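Long-range contacts in Peptide/nickel transport system substrate-binding protein (Listeria monocytogenes serotype 1/2a, PDB 5KZT), which probably binds peptides outside the cell and delivers them to a membrane transporter for uptake: residues L39-Y50 and N158-P168; Y115-G123 and E147-A155. All blocks are in the same frame, centred on the assembly; numbering follows the deposited sequence.

Contact 1: residues L39-Y50 and N158-P168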
loop_
_atom_site.group_PDB
_atom_site.type_symbol
_atom_site.label_atom_id
_atom_site.label_comp_id
_atom_site.label_asym_id
_atom_site.label_seq_id
_atom_site.Cartn_x
_atom_site.Cartn_y
_atom_site.Cartn_z
ATOM N N LEU A 39 -7.481 -1.730 1.256
ATOM C CA LEU A 39 -6.985 -2.003 2.622
ATOM C C LEU A 39 -7.555 -1.016 3.622
ATOM O O LEU A 39 -7.795 -1.365 4.780
ATOM C CB LEU A 39 -5.462 -1.989 2.680
ATOM C CG LEU A 39 -4.856 -3.208 1.970
ATOM C CD1 LEU A 39 -3.382 -2.968 1.754
ATOM C CD2 LEU A 39 -5.062 -4.503 2.717
ATOM N N ASN A 40 -7.787 0.206 3.174
ATOM C CA ASN A 40 -8.456 1.209 4.021
ATOM C C ASN A 40 -9.915 0.825 4.284
ATOM O O ASN A 40 -10.365 0.944 5.411
ATOM C CB ASN A 40 -8.382 2.584 3.384
ATOM C CG ASN A 40 -8.866 3.684 4.315
ATOM O OD1 ASN A 40 -8.295 3.907 5.386
ATOM N ND2 ASN A 40 -9.940 4.354 3.922
ATOM N N VAL A 41 -10.625 0.319 3.275
ATOM C CA VAL A 41 -12.014 -0.178 3.477
ATOM C C VAL A 41 -12.067 -1.293 4.530
ATOM O O VAL A 41 -12.779 -1.174 5.535
ATOM C CB VAL A 41 -12.664 -0.670 2.158
ATOM C CG1 VAL A 41 -14.007 -1.364 2.406
ATOM C CG2 VAL A 41 -12.871 0.493 1.205
ATOM N N VAL A 42 -11.308 -2.364 4.319
ATOM C CA VAL A 42 -11.354 -3.482 5.255
ATOM C C VAL A 42 -10.852 -3.108 6.659
ATOM O O VAL A 42 -11.261 -3.734 7.650
ATOM C CB VAL A 42 -10.653 -4.768 4.748
ATOM C CG1 VAL A 42 -11.280 -5.239 3.453
ATOM C CG2 VAL A 42 -9.164 -4.583 4.609
ATOM N N ASN A 43 -9.997 -2.091 6.776
ATOM C CA ASN A 43 -9.610 -1.616 8.110
ATOM C C ASN A 43 -10.753 -1.026 8.953
ATOM O O ASN A 43 -10.677 -1.024 10.187
ATOM C CB ASN A 43 -8.482 -0.603 8.049
ATOM C CG ASN A 43 -7.793 -0.442 9.387
ATOM O OD1 ASN A 43 -7.374 -1.432 9.997
ATOM N ND2 ASN A 43 -7.691 0.792 9.875
ATOM N N GLN A 44 -11.797 -0.532 8.301
ATOM C CA GLN A 44 -12.961 0.007 9.014
ATOM C C GLN A 44 -13.981 -1.072 9.377
ATOM O O GLN A 44 -14.725 -0.930 10.359
ATOM C CB GLN A 44 -13.677 1.064 8.179
ATOM C CG GLN A 44 -12.779 2.024 7.414
ATOM C CD GLN A 44 -11.671 2.644 8.249
ATOM O OE1 GLN A 44 -11.860 2.980 9.417
ATOM N NE2 GLN A 44 -10.517 2.835 7.638
ATOM N N THR A 45 -14.040 -2.106 8.539
ATOM C CA THR A 45 -15.102 -3.114 8.586
ATOM C C THR A 45 -14.670 -4.409 9.261
ATOM O O THR A 45 -15.501 -5.243 9.613
ATOM C CB THR A 45 -15.622 -3.413 7.168
ATOM O OG1 THR A 45 -14.594 -3.968 6.366
ATOM C CG2 THR A 45 -16.077 -2.154 6.485
ATOM N N ASN A 46 -13.366 -4.574 9.452
ATOM C CA ASN A 46 -12.841 -5.790 10.043
ATOM C C ASN A 46 -11.682 -5.456 10.949
ATOM O O ASN A 46 -11.165 -4.338 10.923
ATOM C CB ASN A 46 -12.423 -6.736 8.939
ATOM C CG ASN A 46 -13.610 -7.237 8.143
ATOM O OD1 ASN A 46 -13.983 -6.653 7.128
ATOM N ND2 ASN A 46 -14.250 -8.279 8.637
ATOM N N GLU A 47 -11.285 -6.428 11.759
ATOM C CA GLU A 47 -10.306 -6.175 12.786
ATOM C C GLU A 47 -9.546 -7.451 13.132
ATOM O O GLU A 47 -10.122 -8.529 13.183
ATOM C CB GLU A 47 -11.015 -5.603 14.022
ATOM C CG GLU A 47 -10.103 -5.181 15.177
ATOM C CD GLU A 47 -10.901 -4.666 16.355
ATOM O OE1 GLU A 47 -11.186 -3.441 16.400
ATOM O OE2 GLU A 47 -11.273 -5.484 17.219
ATOM N N GLY A 48 -8.238 -7.303 13.357
ATOM C CA GLY A 48 -7.379 -8.431 13.745
ATOM C C GLY A 48 -7.048 -8.431 15.224
ATOM O O GLY A 48 -7.792 -7.853 16.045
ATOM N N LEU A 49 -5.926 -9.068 15.556
ATOM C CA LEU A 49 -5.470 -9.201 16.941
ATOM C C LEU A 49 -5.054 -7.866 17.542
ATOM O O LEU A 49 -5.252 -7.654 18.723
ATOM C CB LEU A 49 -4.321 -10.186 17.064
ATOM C CG LEU A 49 -4.638 -11.616 16.657
ATOM C CD1 LEU A 49 -3.341 -12.398 16.555
ATOM C CD2 LEU A 49 -5.602 -12.273 17.633
ATOM N N TYR A 50 -4.479 -6.992 16.709
ATOM C CA TYR A 50 -4.011 -5.675 17.120
ATOM C C TYR A 50 -4.568 -4.659 16.141
ATOM O O TYR A 50 -4.965 -5.016 15.049
ATOM C CB TYR A 50 -2.485 -5.610 17.097
ATOM C CG TYR A 50 -1.801 -6.248 18.294
ATOM C CD1 TYR A 50 -1.774 -7.628 18.462
ATOM C CD2 TYR A 50 -1.173 -5.461 19.270
ATOM C CE1 TYR A 50 -1.152 -8.208 19.565
ATOM C CE2 TYR A 50 -0.561 -6.031 20.360
ATOM C CZ TYR A 50 -0.549 -7.400 20.495
ATOM O OH TYR A 50 0.054 -7.930 21.603
ATOM N N ASN A 158 3.708 -7.336 15.911
ATOM C CA ASN A 158 2.420 -6.735 16.271
ATOM C C ASN A 158 1.856 -5.837 15.146
ATOM O O ASN A 158 0.630 -5.686 15.025
ATOM C CB ASN A 158 2.525 -5.966 17.574
ATOM C CG ASN A 158 2.789 -6.863 18.765
ATOM O OD1 ASN A 158 2.788 -8.104 18.667
ATOM N ND2 ASN A 158 3.034 -6.242 19.907
ATOM N N SER A 159 2.736 -5.250 14.334
ATOM C CA SER A 159 2.304 -4.492 13.138
ATOM C C SER A 159 1.708 -5.422 12.073
ATOM O O SER A 159 0.723 -5.085 11.400
ATOM C CB SER A 159 3.457 -3.676 12.552
ATOM O OG SER A 159 3.986 -2.736 13.475
ATOM N N LEU A 160 2.297 -6.614 11.938
ATOM C CA LEU A 160 1.687 -7.639 11.073
ATOM C C LEU A 160 0.312 -8.040 11.598
ATOM O O LEU A 160 -0.651 -8.112 10.819
ATOM C CB LEU A 160 2.586 -8.859 10.889
ATOM C CG LEU A 160 3.968 -8.569 10.275
ATOM C CD1 LEU A 160 4.838 -9.818 10.184
ATOM C CD2 LEU A 160 3.840 -7.946 8.887
ATOM N N PHE A 161 0.200 -8.261 12.907
ATOM C CA PHE A 161 -1.100 -8.617 13.513
ATOM C C PHE A 161 -2.164 -7.519 13.292
ATOM O O PHE A 161 -3.351 -7.791 13.288
ATOM C CB PHE A 161 -0.968 -8.850 15.012
ATOM C CG PHE A 161 -0.142 -10.038 15.415
ATOM C CD1 PHE A 161 0.126 -11.108 14.546
ATOM C CD2 PHE A 161 0.342 -10.108 16.718
ATOM C CE1 PHE A 161 0.877 -12.196 14.974
ATOM C CE2 PHE A 161 1.084 -11.207 17.143
ATOM C CZ PHE A 161 1.346 -12.246 16.269
ATOM N N ALA A 162 -1.723 -6.284 13.106
ATOM C CA ALA A 162 -2.599 -5.169 12.784
ATOM C C ALA A 162 -2.845 -4.974 11.271
ATOM O O ALA A 162 -3.513 -4.017 10.871
ATOM C CB ALA A 162 -2.007 -3.902 13.375
ATOM N N PHE A 163 -2.319 -5.863 10.437
ATOM C CA PHE A 163 -2.399 -5.698 8.990
ATOM C C PHE A 163 -3.490 -6.620 8.420
ATOM O O PHE A 163 -3.609 -7.766 8.847
ATOM C CB PHE A 163 -1.033 -5.984 8.360
ATOM C CG PHE A 163 -0.932 -5.546 6.941
ATOM C CD1 PHE A 163 -0.758 -4.197 6.637
ATOM C CD2 PHE A 163 -1.060 -6.462 5.894
ATOM C CE1 PHE A 163 -0.705 -3.776 5.316
ATOM C CE2 PHE A 163 -0.994 -6.040 4.573
ATOM C CZ PHE A 163 -0.825 -4.690 4.288
ATOM N N PRO A 164 -4.299 -6.132 7.457
ATOM C CA PRO A 164 -5.480 -6.912 7.048
ATOM C C PRO A 164 -5.296 -8.389 6.641
ATOM O O PRO A 164 -6.187 -9.188 6.893
ATOM C CB PRO A 164 -6.040 -6.083 5.893
ATOM C CG PRO A 164 -5.792 -4.703 6.363
ATOM C CD PRO A 164 -4.375 -4.771 6.894
ATOM N N THR A 165 -4.151 -8.747 6.072
ATOM C CA THR A 165 -3.899 -10.131 5.652
ATOM C C THR A 165 -3.930 -11.116 6.832
ATOM O O THR A 165 -4.204 -12.303 6.646
ATOM C CB THR A 165 -2.550 -10.274 4.898
ATOM O OG1 THR A 165 -2.250 -9.056 4.209
ATOM C CG2 THR A 165 -2.603 -11.449 3.898
ATOM N N PHE A 166 -3.661 -10.612 8.031
ATOM C CA PHE A 166 -3.669 -11.382 9.271
ATOM C C PHE A 166 -5.001 -11.280 10.051
ATOM O O PHE A 166 -5.113 -11.821 11.136
ATOM C CB PHE A 166 -2.514 -10.902 10.164
ATOM C CG PHE A 166 -1.161 -11.213 9.608
ATOM C CD1 PHE A 166 -0.625 -10.468 8.572
ATOM C CD2 PHE A 166 -0.418 -12.279 10.113
ATOM C CE1 PHE A 166 0.645 -10.786 8.054
ATOM C CE2 PHE A 166 0.850 -12.580 9.597
ATOM C CZ PHE A 166 1.362 -11.839 8.571
ATOM N N PHE A 167 -6.010 -10.611 9.492
ATOM C CA PHE A 167 -7.338 -10.566 10.108
ATOM C C PHE A 167 -7.993 -11.946 10.006
ATOM O O PHE A 167 -7.706 -12.678 9.069
ATOM C CB PHE A 167 -8.222 -9.540 9.399
ATOM C CG PHE A 167 -7.847 -8.094 9.651
ATOM C CD1 PHE A 167 -6.720 -7.722 10.400
ATOM C CD2 PHE A 167 -8.626 -7.094 9.090
ATOM C CE1 PHE A 167 -6.406 -6.393 10.597
ATOM C CE2 PHE A 167 -8.321 -5.760 9.291
ATOM C CZ PHE A 167 -7.213 -5.402 10.041
ATOM N N PRO A 168 -8.908 -12.276 10.942
ATOM C CA PRO A 168 -9.694 -13.502 10.848
ATOM C C PRO A 168 -10.754 -13.450 9.748
ATOM O O PRO A 168 -11.126 -12.363 9.281
ATOM C CB PRO A 168 -10.338 -13.604 12.223
ATOM C CG PRO A 168 -10.522 -12.181 12.641
ATOM C CD PRO A 168 -9.373 -11.413 12.046
HETATM O O HOH W 1 -5.671 -2.578 11.841
HETATM O O HOH W 2 -11.658 -9.748 10.070
HETATM O O HOH W 3 -4.539 -10.369 13.334
#

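Contact 2: residues Y115-G123 and E147-A155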
loop_
_atom_site.group_PDB
_atom_site.type_symbol
_atom_site.label_atom_id
_atom_site.label_comp_id
_atom_site.label_asym_id
_atom_site.label_seq_id
_atom_site.Cartn_x
_atom_site.Cartn_y
_atom_site.Cartn_z
ATOM N N TYR A 115 3.822 -13.566 1.219
ATOM C CA TYR A 115 5.210 -13.439 1.674
ATOM C C TYR A 115 5.360 -12.851 3.101
ATOM O O TYR A 115 6.343 -13.131 3.769
ATOM C CB TYR A 115 6.053 -12.655 0.664
ATOM C CG TYR A 115 5.758 -11.171 0.551
ATOM C CD1 TYR A 115 6.430 -10.241 1.351
ATOM C CD2 TYR A 115 4.841 -10.686 -0.376
ATOM C CE1 TYR A 115 6.161 -8.879 1.244
ATOM C CE2 TYR A 115 4.602 -9.327 -0.521
ATOM C CZ TYR A 115 5.258 -8.427 0.308
ATOM O OH TYR A 115 5.034 -7.079 0.189
ATOM N N LEU A 116 4.379 -12.086 3.575
ATOM C CA LEU A 116 4.421 -11.558 4.939
ATOM C C LEU A 116 4.408 -12.681 5.971
ATOM O O LEU A 116 4.906 -12.519 7.094
ATOM C CB LEU A 116 3.237 -10.626 5.213
ATOM C CG LEU A 116 3.192 -9.315 4.429
ATOM C CD1 LEU A 116 1.950 -8.536 4.796
ATOM C CD2 LEU A 116 4.435 -8.482 4.661
ATOM N N PHE A 117 3.847 -13.825 5.588
ATOM C CA PHE A 117 3.785 -14.975 6.474
ATOM C C PHE A 117 5.104 -15.749 6.592
ATOM O O PHE A 117 5.167 -16.722 7.341
ATOM C CB PHE A 117 2.623 -15.905 6.067
ATOM C CG PHE A 117 1.291 -15.321 6.353
ATOM C CD1 PHE A 117 0.745 -14.335 5.541
ATOM C CD2 PHE A 117 0.597 -15.705 7.480
ATOM C CE1 PHE A 117 -0.473 -13.754 5.846
ATOM C CE2 PHE A 117 -0.625 -15.153 7.774
ATOM C CZ PHE A 117 -1.161 -14.178 6.963
ATOM N N ASP A 118 6.152 -15.293 5.914
ATOM C CA ASP A 118 7.530 -15.739 6.194
ATOM C C ASP A 118 7.896 -15.596 7.674
ATOM O O ASP A 118 8.731 -16.329 8.162
ATOM C CB ASP A 118 8.546 -14.910 5.403
ATOM C CG ASP A 118 8.652 -15.305 3.951
ATOM O OD1 ASP A 118 8.052 -16.329 3.517
ATOM O OD2 ASP A 118 9.399 -14.581 3.220
ATOM N N ALA A 119 7.306 -14.602 8.338
ATOM C CA ALA A 119 7.437 -14.406 9.785
ATOM C C ALA A 119 6.864 -15.558 10.626
ATOM O O ALA A 119 7.284 -15.726 11.760
ATOM C CB ALA A 119 6.765 -13.105 10.192
ATOM N N ILE A 120 5.907 -16.326 10.068
ATOM C CA ILE A 120 5.228 -17.426 10.769
ATOM C C ILE A 120 5.907 -18.743 10.393
ATOM O O ILE A 120 6.311 -18.943 9.244
ATOM C CB ILE A 120 3.711 -17.463 10.425
ATOM C CG1 ILE A 120 3.063 -16.074 10.592
ATOM C CG2 ILE A 120 2.969 -18.489 11.274
ATOM C CD1 ILE A 120 3.319 -15.384 11.913
ATOM N N LYS A 121 6.036 -19.624 11.383
ATOM C CA LYS A 121 6.705 -20.895 11.208
ATOM C C LYS A 121 6.077 -21.629 10.025
ATOM O O LYS A 121 4.856 -21.754 9.945
ATOM C CB LYS A 121 6.590 -21.750 12.463
ATOM C CG LYS A 121 7.289 -23.096 12.321
ATOM C CD LYS A 121 7.247 -23.918 13.594
ATOM C CE LYS A 121 7.896 -25.259 13.331
ATOM N NZ LYS A 121 7.790 -26.115 14.542
ATOM N N ASN A 122 6.930 -22.081 9.111
ATOM C CA ASN A 122 6.533 -22.800 7.878
ATOM C C ASN A 122 5.850 -21.981 6.794
ATOM O O ASN A 122 5.496 -22.528 5.765
ATOM C CB ASN A 122 5.699 -24.053 8.200
ATOM C CG ASN A 122 6.493 -25.094 8.968
ATOM O OD1 ASN A 122 7.703 -25.208 8.784
ATOM N ND2 ASN A 122 5.821 -25.857 9.828
ATOM N N GLY A 123 5.629 -20.686 7.010
ATOM C CA GLY A 123 4.930 -19.876 6.011
ATOM C C GLY A 123 5.589 -19.896 4.633
ATOM O O GLY A 123 4.919 -20.134 3.618
ATOM N N GLU A 147 -2.016 -20.227 19.730
ATOM C CA GLU A 147 -0.587 -20.291 19.860
ATOM C C GLU A 147 0.005 -20.019 18.479
ATOM O O GLU A 147 -0.220 -20.801 17.553
ATOM C CB GLU A 147 -0.116 -21.640 20.364
ATOM C CG GLU A 147 1.358 -21.621 20.749
ATOM C CD GLU A 147 1.938 -23.000 20.959
ATOM O OE1 GLU A 147 2.173 -23.733 19.946
ATOM O OE2 GLU A 147 2.182 -23.355 22.132
ATOM N N VAL A 148 0.747 -18.914 18.370
ATOM C CA VAL A 148 1.441 -18.527 17.124
ATOM C C VAL A 148 2.930 -18.754 17.317
ATOM O O VAL A 148 3.522 -18.269 18.288
ATOM C CB VAL A 148 1.172 -17.045 16.779
ATOM C CG1 VAL A 148 2.012 -16.581 15.584
ATOM C CG2 VAL A 148 -0.320 -16.819 16.523
ATOM N N THR A 149 3.535 -19.490 16.393
ATOM C CA THR A 149 4.963 -19.762 16.436
ATOM C C THR A 149 5.595 -19.038 15.251
ATOM O O THR A 149 5.182 -19.224 14.092
ATOM C CB THR A 149 5.257 -21.288 16.399
ATOM O OG1 THR A 149 4.617 -21.935 17.502
ATOM C CG2 THR A 149 6.752 -21.560 16.522
ATOM N N LEU A 150 6.578 -18.190 15.537
ATOM C CA LEU A 150 7.250 -17.419 14.498
ATOM C C LEU A 150 8.379 -18.239 13.918
ATOM O O LEU A 150 8.867 -19.169 14.543
ATOM C CB LEU A 150 7.822 -16.119 15.056
ATOM C CG LEU A 150 6.833 -15.244 15.808
ATOM C CD1 LEU A 150 7.519 -13.946 16.190
ATOM C CD2 LEU A 150 5.591 -14.996 14.975
ATOM N N SER A 151 8.835 -17.846 12.740
ATOM C CA SER A 151 9.999 -18.478 12.130
ATOM C C SER A 151 11.282 -18.014 12.817
ATOM O O SER A 151 12.261 -18.745 12.867
ATOM C CB SER A 151 10.037 -18.159 10.640
ATOM O OG SER A 151 10.118 -16.769 10.439
ATOM N N LYS A 152 11.256 -16.792 13.338
ATOM C CA LYS A 152 12.362 -16.217 14.091
ATOM C C LYS A 152 11.821 -14.998 14.822
ATOM O O LYS A 152 10.728 -14.537 14.477
ATOM C CB LYS A 152 13.498 -15.803 13.156
ATOM C CG LYS A 152 13.154 -14.767 12.094
ATOM C CD LYS A 152 14.419 -14.493 11.258
ATOM C CE LYS A 152 14.332 -13.186 10.495
ATOM N NZ LYS A 152 13.149 -13.209 9.590
ATOM N N PRO A 153 12.575 -14.471 15.815
ATOM C CA PRO A 153 12.098 -13.241 16.457
ATOM C C PRO A 153 11.823 -12.153 15.409
ATOM O O PRO A 153 12.617 -11.981 14.486
ATOM C CB PRO A 153 13.256 -12.847 17.378
ATOM C CG PRO A 153 13.954 -14.131 17.695
ATOM C CD PRO A 153 13.818 -14.973 16.443
ATOM N N THR A 154 10.699 -11.462 15.557
ATOM C CA THR A 154 10.226 -10.494 14.581
ATOM C C THR A 154 9.758 -9.262 15.359
ATOM O O THR A 154 8.659 -9.244 15.941
ATOM C CB THR A 154 9.084 -11.106 13.735
ATOM O OG1 THR A 154 9.558 -12.283 13.056
ATOM C CG2 THR A 154 8.553 -10.126 12.714
ATOM N N ALA A 155 10.598 -8.234 15.365
ATOM C CA ALA A 155 10.331 -7.027 16.153
ATOM C C ALA A 155 9.010 -6.331 15.799
ATOM O O ALA A 155 8.416 -5.705 16.653
ATOM C CB ALA A 155 11.458 -6.041 15.999
#

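Contact 1: residues L39-Y50 and N158-P168
Where helix 36-45 runs out into the chain leading to strand 50-52, it rests against the end of helix 157-161 and the 3-10 turn behind it, a buried junction of this family 5 solute-binding fold in which Leu39, in the first turn of the helix, also packs on a side chain of the bound peptide. Leu39 CD2 and Val42 CG2 both meet Pro164 CB at 3.7 Å, so the proline ring sits against two side chains one helical turn apart, while CD1 of Leu39 turns to Phe163. The Phe167 ring packs flat against the extended backbone beyond the helix. One face carries the Glu47-Gly48 peptide, with Gly48 N 3.4 Å from Phe167 CD1; Pro164 CA lies over the opposite face, and Val42 O and Asn43 OD1 come up in plane at the edge. Farther along, Leu49 CD1 makes a CH-pi contact over the Phe161 ring, 4.2 Å from its centroid. The Tyr50 ring, set with CG anti to the carbonyl carbon (chi1 -79°), lies alongside Phe161 and receives the Asn158 amide stacked over one face, the two planes 19° apart; Asn158 ND2 comes to 3.6 Å from Tyr50 CE2. The backbone of Tyr50 takes part too: Ala162 CA makes a CA-H...O contact with Tyr50 O at 3.3 Å. Polar backbone groups are joined through water: water 3 accepts from Leu49 N at 2.9 Å and donates to both Phe161 O and Phe166 O. The Glu47 carboxylate is hydrogen-bonded outside the contact, to Tyr214 OH and Trp215 NE1. The two segments thus share no direct hydrogen bond; aromatic faces and proline rings make the fit, and water links some of the backbone polar groups on the two sides.

Contact 2: residues Y115-G123 and E147-A155
Asp118 offers its backbone carbonyl, not its carboxylate, to the second segment: Ser151 OG donates to Asp118 O over 2.7 Å, lying in the carbonyl plane on a lone pair. The serine hydroxyl is placed there by a chi1 of 60°, which tucks OG between its own backbone N and carbonyl carbon. One residue on, Ala119 O accepts from Ser151 N at 2.8 Å; the N-H points almost straight at the oxygen, yet the donor stands well above the carbonyl plane. The methyl of Ala119 meets Thr154 OG1, a hydroxyl that itself donates to Lys152 O. Ile120 then pairs with Leu150 in a single antiparallel bridge of the non-hydrogen-bonded kind, their CA atoms 4.2 Å apart, just past the end of strand 145-149 in its four-stranded antiparallel sheet. The bridge is flanked by the Ala119 bond and by the one from Lys121 N to Thr149 O, 2.9 Å long with an angle of 169° at the hydrogen. The Ile120 side chain starts away from the second segment, but its end bends back, putting CD1 3.8 Å from Leu150 CD2 and also against Val148 CG1, with Trp101 of helix 94-105 packed on Ile120 and Val148. Lys121 runs out fully extended beside Thr149, its CD 3.8 Å from Thr149 CG2, with its ammonium end leading away from the segment. Ile120 also opens a type II beta turn that ends at Gly123, with Asn122 at the N-cap position of helix 123-127, though its side chain makes no capping bond.

Contacts 1 and 2 have centres about 17 Å apart and touch through apolar and aromatic side chains. Phe166 stacks on Phe117, Leu160 of helix 157-161 packs on Ala119, and Phe163 meets Leu116. Trp101 of helix 94-105 is common to both, contacting Phe161 in one and Phe117, Ile120 and Val148 in the other. Along the chain, contact 2 is nested inside the loop that contact 1 closes: strand 145-149 is followed, after a short loop, by helix 157-161, so the segment at 147-155 hands the chain on to 158-168. Contact 1 is buried, about 13 Å from the centre of the chain, and reaches the bound peptide through Leu39; contact 2, about 21 Å from that centre, is partly exposed.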